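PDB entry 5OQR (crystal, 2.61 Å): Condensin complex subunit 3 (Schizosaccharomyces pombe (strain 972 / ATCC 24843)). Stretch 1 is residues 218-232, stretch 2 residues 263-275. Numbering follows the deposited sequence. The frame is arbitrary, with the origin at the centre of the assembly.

Stretch 1 218-232: DFRYLSIKKRVRILK
Stretch 2 (263-275) LELLERLDVSNNS

Stretch 1 enters as a loop, with helical phi/psi but no regular helical bonding at 219-221, and becomes a helix from Ile-224 to Lys-232 that continues onward. Ser-223 (chi1 p) is its N-cap: Lys-226 N donates to Ser-223 OG at 3.2 Å. Stretch 2 begins within a helix that includes Leu-263 to Leu-266, passes through a type I turn from Leu-266 to Leu-269, and reaches Asp-270, whose phi/psi of 51/61 is left-handed. The register is set by Ile-224 and Leu-269, whose CA atoms lie 6.1 Å apart, and 589 Å² is buried in total.

The hydrogen bonding centres on Arg-227, an extended side chain (m, t, t) whose CB points toward stretch 2. Its NH1 donates to Arg-268 O at 2.9 Å and 154°, with the acceptor near the guanidinium plane. The same group is anchored within its own stretch: Arg-227 NH2 donates to Arg-220 O at 2.9 Å, and Arg-227 NE to Leu-222 O at 3.0 Å. One guanidinium thus ties together carbonyls of both stretches. Arg-268 (m, m, p) brings a like charge close, its NE 4.0 Å from Arg-227 NH1. A water accepts from both, 2.4 Å from Arg-227 NH1 and 2.8 Å from Arg-268 NE, giving the two donors a common acceptor.

Two salt bridges cross the contact. Arg-220 NH2 lies 3.4 Å from Glu-264 OE1, which sits at the guanidinium edge; both CB atoms point sideways, and the side-chain ends close the gap. Arg-220 NH1 also bridges Asp-218 OD2 at 3.1 Å, so the guanidinium pairs with two carboxylates. The second bridge is long, Lys-225 NZ to Asp-270 OD1 at 3.6 Å: the lysine CB points away, but its chain (m, m, t, t) returns its end to stretch 2. Asn-273 ND2 donates to the same Asp-270 OD1 at 2.9 Å.

Apolar packing gathers at Leu-269 (m, t). Its CB points away, yet its end comes nearer, placing CD2 4.1 Å from both Leu-231 CD1 and Arg-227 CB, and 4.5 Å from Val-228 CG2. Ile-224 (m, t) places CG2 4.0 Å from Asp-270 CB, while Phe-219 (chi1 p) sets CE1 4.0 Å from Arg-268 CB, an oblique approach to the ring. Val-228 (t) packs CG1 against Asn-274 OD1 at 3.7 Å. Asn-274 (chi1 m) is held by its own stretch, its ND2 donating to Asp-270 O at 2.8 Å.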

# COMPACT_ATOMS: atom_id res chain seq x y z
N ASP A 218 -21.53 3.51 15.93
CA ASP A 218 -21.85 2.28 15.22
C ASP A 218 -21.17 2.28 13.86
O ASP A 218 -21.11 3.31 13.18
CB ASP A 218 -23.36 2.14 15.05
CG ASP A 218 -23.78 0.74 14.67
OD1 ASP A 218 -22.94 0.01 14.08
OD2 ASP A 218 -24.93 0.36 14.95
N PHE A 219 -20.67 1.11 13.45
CA PHE A 219 -20.04 0.99 12.15
C PHE A 219 -21.05 1.00 11.01
O PHE A 219 -20.67 1.23 9.86
CB PHE A 219 -19.20 -0.29 12.09
CG PHE A 219 -20.00 -1.54 11.87
CD1 PHE A 219 -19.90 -2.25 10.69
CD2 PHE A 219 -20.85 -2.02 12.86
CE1 PHE A 219 -20.63 -3.40 10.49
CE2 PHE A 219 -21.59 -3.17 12.66
CZ PHE A 219 -21.48 -3.86 11.47
N ARG A 220 -22.33 0.77 11.31
CA ARG A 220 -23.36 0.85 10.28
C ARG A 220 -23.54 2.26 9.75
O ARG A 220 -24.04 2.43 8.64
CB ARG A 220 -24.70 0.34 10.83
CG ARG A 220 -24.72 -1.14 11.17
CD ARG A 220 -25.37 -1.35 12.53
NE ARG A 220 -25.91 -2.69 12.72
CZ ARG A 220 -26.50 -3.09 13.84
NH1 ARG A 220 -26.62 -2.26 14.87
NH2 ARG A 220 -26.97 -4.33 13.94
N TYR A 221 -23.17 3.28 10.53
CA TYR A 221 -23.25 4.65 10.04
C TYR A 221 -22.50 4.81 8.72
O TYR A 221 -22.87 5.65 7.90
CB TYR A 221 -22.67 5.63 11.07
CG TYR A 221 -23.38 5.65 12.41
CD1 TYR A 221 -22.86 6.37 13.47
CD2 TYR A 221 -24.57 4.96 12.61
CE1 TYR A 221 -23.49 6.40 14.70
CE2 TYR A 221 -25.21 4.99 13.83
CZ TYR A 221 -24.67 5.71 14.87
OH TYR A 221 -25.30 5.74 16.10
N LEU A 222 -21.46 4.01 8.51
CA LEU A 222 -20.66 4.10 7.30
C LEU A 222 -21.36 3.39 6.15
O LEU A 222 -22.13 2.45 6.34
CB LEU A 222 -19.29 3.47 7.52
CG LEU A 222 -18.50 3.96 8.74
CD1 LEU A 222 -17.18 3.24 8.81
CD2 LEU A 222 -18.29 5.46 8.66
N SER A 223 -21.08 3.86 4.94
CA SER A 223 -21.54 3.16 3.75
C SER A 223 -20.82 1.83 3.63
O SER A 223 -19.69 1.66 4.08
CB SER A 223 -21.29 4.01 2.50
OG SER A 223 -19.90 4.12 2.24
N ILE A 224 -21.50 0.86 3.01
CA ILE A 224 -20.93 -0.48 2.89
C ILE A 224 -19.56 -0.41 2.23
O ILE A 224 -18.63 -1.14 2.62
CB ILE A 224 -21.89 -1.40 2.10
CG1 ILE A 224 -23.22 -1.53 2.86
CG2 ILE A 224 -21.25 -2.78 1.88
CD1 ILE A 224 -24.21 -2.51 2.27
N LYS A 225 -19.39 0.46 1.24
CA LYS A 225 -18.10 0.59 0.58
C LYS A 225 -17.07 1.27 1.47
O LYS A 225 -15.87 1.08 1.25
CB LYS A 225 -18.26 1.35 -0.73
CG LYS A 225 -19.37 0.80 -1.63
CD LYS A 225 -19.12 -0.67 -2.03
CE LYS A 225 -20.43 -1.39 -2.31
NZ LYS A 225 -20.22 -2.86 -2.41
N LYS A 226 -17.50 2.04 2.46
CA LYS A 226 -16.57 2.58 3.44
C LYS A 226 -16.13 1.50 4.43
O LYS A 226 -14.95 1.38 4.73
CB LYS A 226 -17.21 3.76 4.18
CG LYS A 226 -17.20 5.06 3.40
CD LYS A 226 -17.79 6.19 4.22
CE LYS A 226 -17.91 7.48 3.42
NZ LYS A 226 -19.12 7.50 2.56
N ARG A 227 -17.09 0.71 4.92
CA ARG A 227 -16.76 -0.37 5.84
C ARG A 227 -15.71 -1.30 5.25
O ARG A 227 -14.79 -1.74 5.94
CB ARG A 227 -18.02 -1.17 6.19
CG ARG A 227 -19.19 -0.35 6.69
CD ARG A 227 -20.45 -1.19 6.72
NE ARG A 227 -21.64 -0.40 6.98
CZ ARG A 227 -22.88 -0.86 6.85
NH1 ARG A 227 -23.10 -2.12 6.48
NH2 ARG A 227 -23.91 -0.07 7.11
N VAL A 228 -15.84 -1.62 3.96
CA VAL A 228 -14.93 -2.57 3.33
C VAL A 228 -13.58 -1.92 3.08
O VAL A 228 -12.53 -2.55 3.27
CB VAL A 228 -15.56 -3.11 2.03
CG1 VAL A 228 -14.58 -4.01 1.28
CG2 VAL A 228 -16.83 -3.87 2.33
N ARG A 229 -13.57 -0.66 2.65
CA ARG A 229 -12.31 0.01 2.38
C ARG A 229 -11.49 0.15 3.66
O ARG A 229 -10.26 0.05 3.63
CB ARG A 229 -12.57 1.38 1.74
CG ARG A 229 -11.39 1.93 0.96
CD ARG A 229 -11.81 2.93 -0.10
NE ARG A 229 -12.32 4.18 0.48
CZ ARG A 229 -13.58 4.59 0.44
NH1 ARG A 229 -14.52 3.88 -0.15
NH2 ARG A 229 -13.90 5.75 1.00
N ILE A 230 -12.16 0.38 4.79
CA ILE A 230 -11.47 0.44 6.08
C ILE A 230 -10.76 -0.88 6.35
O ILE A 230 -9.54 -0.92 6.55
CB ILE A 230 -12.47 0.77 7.20
CG1 ILE A 230 -13.00 2.20 7.03
CG2 ILE A 230 -11.81 0.61 8.57
CD1 ILE A 230 -14.15 2.53 7.94
N LEU A 231 -11.51 -1.98 6.37
CA LEU A 231 -10.93 -3.27 6.73
C LEU A 231 -9.85 -3.69 5.74
O LEU A 231 -8.83 -4.26 6.13
CB LEU A 231 -12.03 -4.33 6.80
CG LEU A 231 -13.18 -4.02 7.76
CD1 LEU A 231 -14.23 -5.11 7.68
CD2 LEU A 231 -12.67 -3.86 9.19
N LYS A 232 -10.06 -3.40 4.45
CA LYS A 232 -9.05 -3.75 3.45
C LYS A 232 -7.72 -3.10 3.78
O LYS A 232 -6.67 -3.75 3.72
CB LYS A 232 -9.53 -3.33 2.06
CG LYS A 232 -8.66 -3.85 0.93
CD LYS A 232 -9.02 -3.22 -0.40
CE LYS A 232 -8.59 -1.76 -0.47
NZ LYS A 232 -8.83 -1.16 -1.81
N LEU A 263 -22.19 -13.72 11.96
CA LEU A 263 -22.96 -13.76 10.72
C LEU A 263 -23.65 -12.42 10.46
O LEU A 263 -23.63 -11.91 9.34
CB LEU A 263 -24.00 -14.88 10.79
CG LEU A 263 -23.51 -16.31 10.58
CD1 LEU A 263 -24.66 -17.28 10.75
CD2 LEU A 263 -22.87 -16.48 9.21
N GLU A 264 -24.26 -11.84 11.50
CA GLU A 264 -24.94 -10.56 11.32
C GLU A 264 -23.96 -9.48 10.87
O GLU A 264 -24.32 -8.60 10.08
CB GLU A 264 -25.64 -10.15 12.61
CG GLU A 264 -26.51 -8.92 12.47
CD GLU A 264 -27.40 -8.69 13.68
OE1 GLU A 264 -27.90 -7.55 13.84
OE2 GLU A 264 -27.59 -9.63 14.47
N LEU A 265 -22.73 -9.53 11.37
CA LEU A 265 -21.70 -8.60 10.90
C LEU A 265 -21.37 -8.86 9.44
O LEU A 265 -21.23 -7.92 8.65
CB LEU A 265 -20.45 -8.73 11.77
CG LEU A 265 -19.25 -7.82 11.45
CD1 LEU A 265 -18.42 -7.63 12.70
CD2 LEU A 265 -18.37 -8.38 10.34
N LEU A 266 -21.23 -10.13 9.05
CA LEU A 266 -20.89 -10.46 7.67
C LEU A 266 -21.95 -9.94 6.71
O LEU A 266 -21.64 -9.51 5.60
CB LEU A 266 -20.73 -11.97 7.52
CG LEU A 266 -19.57 -12.60 8.29
CD1 LEU A 266 -19.67 -14.11 8.26
CD2 LEU A 266 -18.24 -12.15 7.71
N GLU A 267 -23.22 -9.96 7.12
CA GLU A 267 -24.29 -9.49 6.26
C GLU A 267 -24.20 -8.00 5.98
O GLU A 267 -24.85 -7.52 5.05
CB GLU A 267 -25.65 -9.83 6.88
CG GLU A 267 -25.88 -11.31 7.06
CD GLU A 267 -27.19 -11.62 7.75
OE1 GLU A 267 -28.03 -10.71 7.87
OE2 GLU A 267 -27.38 -12.78 8.17
N ARG A 268 -23.41 -7.26 6.76
CA ARG A 268 -23.22 -5.83 6.55
C ARG A 268 -21.96 -5.52 5.76
O ARG A 268 -21.50 -4.38 5.76
CB ARG A 268 -23.19 -5.11 7.90
CG ARG A 268 -24.45 -5.26 8.73
CD ARG A 268 -25.55 -4.30 8.29
NE ARG A 268 -26.14 -4.68 7.00
CZ ARG A 268 -27.11 -5.57 6.86
NH1 ARG A 268 -27.62 -6.20 7.91
NH2 ARG A 268 -27.58 -5.84 5.65
N LEU A 269 -21.38 -6.52 5.10
CA LEU A 269 -20.17 -6.33 4.31
C LEU A 269 -20.34 -6.71 2.85
O LEU A 269 -19.38 -6.58 2.08
CB LEU A 269 -19.01 -7.14 4.91
CG LEU A 269 -18.58 -6.76 6.33
CD1 LEU A 269 -17.49 -7.69 6.80
CD2 LEU A 269 -18.11 -5.31 6.39
N ASP A 270 -21.51 -7.18 2.44
CA ASP A 270 -21.77 -7.56 1.05
C ASP A 270 -20.69 -8.50 0.54
O ASP A 270 -19.97 -8.22 -0.42
CB ASP A 270 -21.89 -6.31 0.18
CG ASP A 270 -22.51 -6.60 -1.17
OD1 ASP A 270 -22.23 -5.85 -2.13
OD2 ASP A 270 -23.29 -7.57 -1.27
N VAL A 271 -20.60 -9.66 1.20
CA VAL A 271 -19.47 -10.56 0.99
C VAL A 271 -19.42 -11.07 -0.45
O VAL A 271 -18.33 -11.32 -0.98
CB VAL A 271 -19.53 -11.72 1.99
CG1 VAL A 271 -19.48 -11.19 3.41
CG2 VAL A 271 -20.77 -12.57 1.78
N SER A 272 -20.57 -11.23 -1.09
CA SER A 272 -20.58 -11.74 -2.46
C SER A 272 -19.85 -10.80 -3.40
O SER A 272 -19.30 -11.24 -4.42
CB SER A 272 -22.01 -11.97 -2.93
OG SER A 272 -22.82 -10.83 -2.68
N ASN A 273 -19.82 -9.50 -3.09
CA ASN A 273 -19.11 -8.52 -3.89
C ASN A 273 -17.78 -8.11 -3.28
O ASN A 273 -17.01 -7.40 -3.94
CB ASN A 273 -19.98 -7.28 -4.10
CG ASN A 273 -21.14 -7.53 -5.03
OD1 ASN A 273 -20.97 -7.66 -6.24
ND2 ASN A 273 -22.35 -7.59 -4.47
N ASN A 274 -17.49 -8.53 -2.05
CA ASN A 274 -16.24 -8.20 -1.38
C ASN A 274 -15.71 -9.46 -0.69
O ASN A 274 -15.52 -9.53 0.51
CB ASN A 274 -16.45 -7.07 -0.38
CG ASN A 274 -17.19 -5.90 -0.97
OD1 ASN A 274 -16.61 -5.07 -1.68
ND2 ASN A 274 -18.48 -5.82 -0.70
N SER A 275 -15.46 -10.50 -1.50
CA SER A 275 -15.10 -11.80 -0.95
C SER A 275 -13.72 -11.76 -0.29
O SER A 275 -13.55 -12.27 0.83
CB SER A 275 -15.13 -12.85 -2.06
OG SER A 275 -14.87 -14.14 -1.54
O HOH W 1 -25.09 -2.81 5.24